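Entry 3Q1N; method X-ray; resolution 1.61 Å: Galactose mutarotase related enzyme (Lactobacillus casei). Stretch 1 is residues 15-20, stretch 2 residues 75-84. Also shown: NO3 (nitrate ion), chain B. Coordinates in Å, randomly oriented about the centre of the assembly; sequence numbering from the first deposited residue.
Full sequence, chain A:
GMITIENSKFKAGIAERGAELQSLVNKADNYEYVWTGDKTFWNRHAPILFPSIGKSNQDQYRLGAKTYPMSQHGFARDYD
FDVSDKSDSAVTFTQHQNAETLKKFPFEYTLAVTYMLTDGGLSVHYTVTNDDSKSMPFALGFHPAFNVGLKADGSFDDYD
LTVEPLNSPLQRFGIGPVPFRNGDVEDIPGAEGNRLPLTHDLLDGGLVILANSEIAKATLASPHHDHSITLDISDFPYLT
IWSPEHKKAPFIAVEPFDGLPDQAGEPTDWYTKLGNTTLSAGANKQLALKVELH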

ATOM      1  N   ALA A  15     -12.522   7.523   4.618  1.00 15.81           N
ATOM      2  CA  ALA A  15     -13.783   6.777   4.689  1.00 15.94           C
ATOM      3  C   ALA A  15     -13.748   5.764   5.810  1.00 16.27           C
ATOM      4  O   ALA A  15     -12.741   5.050   6.000  1.00 15.83           O
ATOM      5  CB  ALA A  15     -14.048   6.072   3.374  1.00 15.57           C
ATOM      6  N   GLU A  16     -14.845   5.692   6.561  1.00 16.64           N
ATOM      7  CA  GLU A  16     -14.980   4.676   7.581  1.00 16.90           C
ATOM      8  C   GLU A  16     -14.886   3.307   6.951  1.00 15.60           C
ATOM      9  O   GLU A  16     -14.282   2.399   7.511  1.00 14.58           O
ATOM     10  CB  GLU A  16     -16.324   4.846   8.299  1.00 17.28           C
ATOM     11  CG  GLU A  16     -16.320   6.104   9.188  1.00 21.27           C
ATOM     12  CD  GLU A  16     -17.691   6.516   9.732  1.00 27.16           C
ATOM     13  OE1 GLU A  16     -18.714   5.949   9.323  1.00 30.81           O
ATOM     14  OE2 GLU A  16     -17.736   7.459  10.560  1.00 31.71           O
ATOM     15  N   ARG A  17     -15.412   3.165   5.742  1.00 15.68           N
ATOM     16  CA  ARG A  17     -15.263   1.912   4.999  1.00 15.32           C
ATOM     17  C   ARG A  17     -13.797   1.685   4.606  1.00 15.40           C
ATOM     18  O   ARG A  17     -13.217   2.488   3.886  1.00 15.25           O
ATOM     19  CB  ARG A  17     -16.186   1.878   3.762  1.00 16.40           C
ATOM     20  CG  ARG A  17     -15.943   0.645   2.860  1.00 16.15           C
ATOM     21  CD  ARG A  17     -16.271  -0.668   3.555  1.00 17.24           C
ATOM     22  NE  ARG A  17     -17.635  -0.765   4.022  1.00 17.98           N
ATOM     23  CZ  ARG A  17     -18.645  -1.274   3.312  1.00 19.36           C
ATOM     24  NH1 ARG A  17     -18.424  -1.731   2.086  1.00 19.00           N
ATOM     25  NH2 ARG A  17     -19.880  -1.316   3.821  1.00 20.85           N
ATOM     26  N   GLY A  18     -13.197   0.644   5.179  1.00 14.70           N
ATOM     27  CA  GLY A  18     -11.787   0.308   4.950  1.00 14.53           C
ATOM     28  C   GLY A  18     -10.779   1.333   5.510  1.00 14.26           C
ATOM     29  O   GLY A  18      -9.610   1.247   5.188  1.00 13.58           O
ATOM     30  N   ALA A  19     -11.216   2.256   6.373  1.00 13.99           N
ATOM     31  CA  ALA A  19     -10.336   3.350   6.849  1.00 13.81           C
ATOM     32  C   ALA A  19      -9.525   3.914   5.684  1.00 13.77           C
ATOM     33  O   ALA A  19      -8.302   4.159   5.774  1.00 14.32           O
ATOM     34  CB  ALA A  19      -9.383   2.851   7.970  1.00 13.39           C
ATOM     35  N   GLU A  20     -10.224   4.153   4.571  1.00 14.77           N
ATOM     36  CA  GLU A  20      -9.558   4.426   3.299  1.00 14.83           C
ATOM     37  C   GLU A  20      -9.309   5.913   3.134  1.00 14.78           C
ATOM     38  O   GLU A  20     -10.267   6.703   3.074  1.00 14.17           O
ATOM     39  CB  GLU A  20     -10.381   3.992   2.110  1.00 15.13           C
ATOM     40  CG  GLU A  20      -9.532   4.163   0.818  1.00 16.03           C
ATOM     41  CD  GLU A  20     -10.290   4.005  -0.479  1.00 17.84           C
ATOM     42  OE1 GLU A  20     -11.529   3.909  -0.469  1.00 17.82           O
ATOM     43  OE2 GLU A  20      -9.596   3.939  -1.542  1.00 16.12           O
ATOM     44  N   PHE A  75      -9.265  -8.387   2.836  1.00 14.05           N
ATOM     45  CA  PHE A  75     -10.641  -8.047   3.143  1.00 13.94           C
ATOM     46  C   PHE A  75     -10.883  -6.873   4.100  1.00 13.84           C
ATOM     47  O   PHE A  75     -12.028  -6.448   4.258  1.00 13.99           O
ATOM     48  CB  PHE A  75     -11.401  -9.282   3.655  1.00 14.08           C
ATOM     49  CG  PHE A  75     -10.800  -9.915   4.850  1.00 13.13           C
ATOM     50  CD1 PHE A  75     -10.785  -9.264   6.051  1.00 14.73           C
ATOM     51  CD2 PHE A  75     -10.259 -11.215   4.790  1.00 15.07           C
ATOM     52  CE1 PHE A  75     -10.219  -9.840   7.150  1.00 13.33           C
ATOM     53  CE2 PHE A  75      -9.715 -11.808   5.918  1.00 15.42           C
ATOM     54  CZ  PHE A  75      -9.690 -11.103   7.106  1.00 14.10           C
ATOM     55  N   ALA A  76      -9.835  -6.298   4.673  1.00 13.20           N
ATOM     56  CA  ALA A  76     -10.006  -5.141   5.588  1.00 13.77           C
ATOM     57  C   ALA A  76     -10.690  -3.975   4.834  1.00 13.33           C
ATOM     58  O   ALA A  76     -11.446  -3.210   5.406  1.00 13.71           O
ATOM     59  CB  ALA A  76      -8.665  -4.701   6.187  1.00 13.96           C
ATOM     60  N   ARG A  77     -10.363  -3.828   3.557  1.00 14.34           N
ATOM     61  CA  ARG A  77     -10.857  -2.756   2.729  1.00 14.74           C
ATOM     62  C   ARG A  77     -12.357  -2.902   2.528  1.00 15.42           C
ATOM     63  O   ARG A  77     -13.027  -1.957   2.095  1.00 15.21           O
ATOM     64  CB  ARG A  77     -10.110  -2.749   1.361  1.00 15.55           C
ATOM     65  CG  ARG A  77     -10.375  -3.976   0.478  1.00 18.46           C
ATOM     66  CD  ARG A  77      -9.767  -3.830  -0.940  1.00 20.43           C
ATOM     67  NE  ARG A  77     -10.546  -4.604  -1.886  1.00 26.36           N
ATOM     68  CZ  ARG A  77     -10.540  -4.491  -3.216  1.00 28.49           C
ATOM     69  NH1 ARG A  77      -9.747  -3.641  -3.845  1.00 28.54           N
ATOM     70  NH2 ARG A  77     -11.342  -5.270  -3.931  1.00 30.59           N
ATOM     71  N   ASP A  78     -12.902  -4.097   2.797  1.00 14.46           N
ATOM     72  CA  ASP A  78     -14.335  -4.358   2.530  1.00 15.68           C
ATOM     73  C   ASP A  78     -15.318  -4.069   3.660  1.00 15.74           C
ATOM     74  O   ASP A  78     -16.531  -4.138   3.439  1.00 15.67           O
ATOM     75  CB  ASP A  78     -14.505  -5.832   2.146  1.00 16.05           C
ATOM     76  CG  ASP A  78     -13.819  -6.157   0.845  1.00 18.75           C
ATOM     77  OD1 ASP A  78     -13.976  -5.352  -0.110  1.00 23.31           O
ATOM     78  OD2 ASP A  78     -13.145  -7.210   0.783  1.00 20.70           O
ATOM     79  N   TYR A  79     -14.790  -3.794   4.857  1.00 15.11           N
ATOM     80  CA  TYR A  79     -15.618  -3.574   6.039  1.00 15.32           C
ATOM     81  C   TYR A  79     -15.280  -2.255   6.748  1.00 14.94           C
ATOM     82  O   TYR A  79     -14.220  -1.654   6.544  1.00 15.29           O
ATOM     83  CB  TYR A  79     -15.508  -4.758   7.024  1.00 15.22           C
ATOM     84  CG  TYR A  79     -15.858  -6.072   6.376  1.00 15.29           C
ATOM     85  CD1 TYR A  79     -17.168  -6.395   6.106  1.00 14.46           C
ATOM     86  CD2 TYR A  79     -14.855  -6.959   5.945  1.00 15.67           C
ATOM     87  CE1 TYR A  79     -17.493  -7.563   5.471  1.00 15.13           C
ATOM     88  CE2 TYR A  79     -15.165  -8.126   5.281  1.00 14.43           C
ATOM     89  CZ  TYR A  79     -16.461  -8.442   5.055  1.00 15.36           C
ATOM     90  OH  TYR A  79     -16.759  -9.636   4.397  1.00 16.72           O
ATOM     91  N   ASP A  80     -16.252  -1.739   7.502  1.00 15.43           N
ATOM     92  CA  ASP A  80     -16.086  -0.473   8.190  1.00 15.54           C
ATOM     93  C   ASP A  80     -15.095  -0.628   9.338  1.00 15.70           C
ATOM     94  O   ASP A  80     -14.841  -1.739   9.829  1.00 15.87           O
ATOM     95  CB  ASP A  80     -17.416   0.031   8.764  1.00 16.59           C
ATOM     96  CG  ASP A  80     -18.359   0.601   7.711  1.00 18.42           C
ATOM     97  OD1 ASP A  80     -17.986   0.733   6.529  1.00 18.83           O
ATOM     98  OD2 ASP A  80     -19.528   0.881   8.073  1.00 21.58           O
ATOM     99  N   PHE A  81     -14.501   0.503   9.699  1.00 15.12           N
ATOM    100  CA  PHE A  81     -13.712   0.644  10.925  1.00 15.64           C
ATOM    101  C   PHE A  81     -14.454   1.595  11.847  1.00 16.33           C
ATOM    102  O   PHE A  81     -15.104   2.551  11.382  1.00 17.31           O
ATOM    103  CB  PHE A  81     -12.333   1.268  10.621  1.00 14.68           C
ATOM    104  CG  PHE A  81     -11.326   0.358   9.979  1.00 14.64           C
ATOM    105  CD1 PHE A  81     -11.534  -0.197   8.698  1.00 13.36           C
ATOM    106  CD2 PHE A  81     -10.076   0.166  10.585  1.00 14.46           C
ATOM    107  CE1 PHE A  81     -10.523  -1.005   8.103  1.00 11.75           C
ATOM    108  CE2 PHE A  81      -9.077  -0.602   9.995  1.00 14.10           C
ATOM    109  CZ  PHE A  81      -9.278  -1.169   8.736  1.00 12.87           C
ATOM    110  N   ASP A  82     -14.394   1.342  13.148  1.00 16.60           N
ATOM    111  CA  ASP A  82     -14.958   2.245  14.146  1.00 17.41           C
ATOM    112  C   ASP A  82     -14.032   3.428  14.373  1.00 16.80           C
ATOM    113  O   ASP A  82     -12.821   3.282  14.350  1.00 16.96           O
ATOM    114  CB  ASP A  82     -15.134   1.513  15.475  1.00 18.62           C
ATOM    115  CG  ASP A  82     -16.221   0.467  15.431  1.00 22.61           C
ATOM    116  OD1 ASP A  82     -17.130   0.558  14.591  1.00 26.31           O
ATOM    117  OD2 ASP A  82     -16.140  -0.430  16.274  1.00 27.56           O
ATOM    118  N   VAL A  83     -14.617   4.596  14.662  1.00 16.63           N
ATOM    119  CA  VAL A  83     -13.845   5.834  14.876  1.00 17.11           C
ATOM    120  C   VAL A  83     -13.661   6.111  16.394  1.00 17.55           C
ATOM    121  O   VAL A  83     -14.574   5.920  17.214  1.00 16.91           O
ATOM    122  CB  VAL A  83     -14.591   7.012  14.236  1.00 17.77           C
ATOM    123  CG1 VAL A  83     -13.866   8.393  14.551  1.00 17.98           C
ATOM    124  CG2 VAL A  83     -14.728   6.773  12.748  1.00 18.03           C
ATOM    125  N   SER A  84     -12.447   6.474  16.782  1.00 17.66           N
ATOM    126  CA  SER A  84     -12.161   6.857  18.144  1.00 17.83           C
ATOM    127  C   SER A  84     -11.061   7.923  18.176  1.00 18.39           C
ATOM    128  O   SER A  84     -10.404   8.209  17.142  1.00 16.96           O
ATOM    129  CB  SER A  84     -11.710   5.654  18.965  1.00 17.57           C
ATOM    130  OG  SER A  84     -10.447   5.161  18.532  1.00 17.81           O
TER
HETATM  131  N   NO3 B 294      -6.908  -2.386  -4.073  1.00 29.83           N
HETATM  132  O1  NO3 B 294      -7.416  -2.658  -2.815  1.00 27.74           O
HETATM  133  O2  NO3 B 294      -5.571  -2.196  -4.290  1.00 32.42           O
HETATM  134  O3  NO3 B 294      -7.743  -2.315  -5.143  1.00 30.21           O
HETATM  135  O   HOH W   1     -21.242   0.172   6.144  1.00 32.13           O

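What is the strongest polar link between the stretches? It is the salt bridge between Arg17 and Asp80, in which Arg17 NE donates to Asp80 OD1 at 2.9 Å. Both CA-to-CB bonds point sideways, but the ends of the two side chains come nearer, and the carboxylate oxygen meets the guanidinium at its edge, near its plane, where the N-H bonds point. Water 1 supports the pair, accepting from Arg17 NH2 at 3.1 Å and donating to Asp80 OD2 at 2.7 Å. Asp78 O lies over one face of the guanidinium; although it is 3.3 Å from Arg17 NH1, the angle is too poor for a hydrogen bond.

How do the backbones join? Two hydrogen bonds form a single beta bridge that pairs Arg17 with Asp80, whose CA atoms are 4.1 Å apart. Phe81 N donates to Glu16 O and Gly18 N donates to Tyr79 O, each at 2.9 Å, so the bonds flank the bridged pair. Glu16 O also receives a CA-H...O contact from Asp80 CA at 3.5 Å.

Why does glycine suit position 18? The type II turn from Glu16 to Ala19 gives Gly18 a positive phi, which by itself favours glycine. The space is also tight: an ideal CB here would clash with Arg77 O, at 2.9 Å. Without one, Gly18 CA approaches Ala76 O to 3.6 Å in another CA-H...O contact.

What fills the apolar side of the contact? Ala19 and Phe81 point toward each other's stretches, and the Ala19 methyl sits over one face of the ring, its CB 3.7 Å from the ring centroid and nearly on the normal, a CH-pi contact between buried residues. Farther out, the Glu16 side chain reaches Val83, with OE2 3.8 Å from CG2, a van der Waals touch.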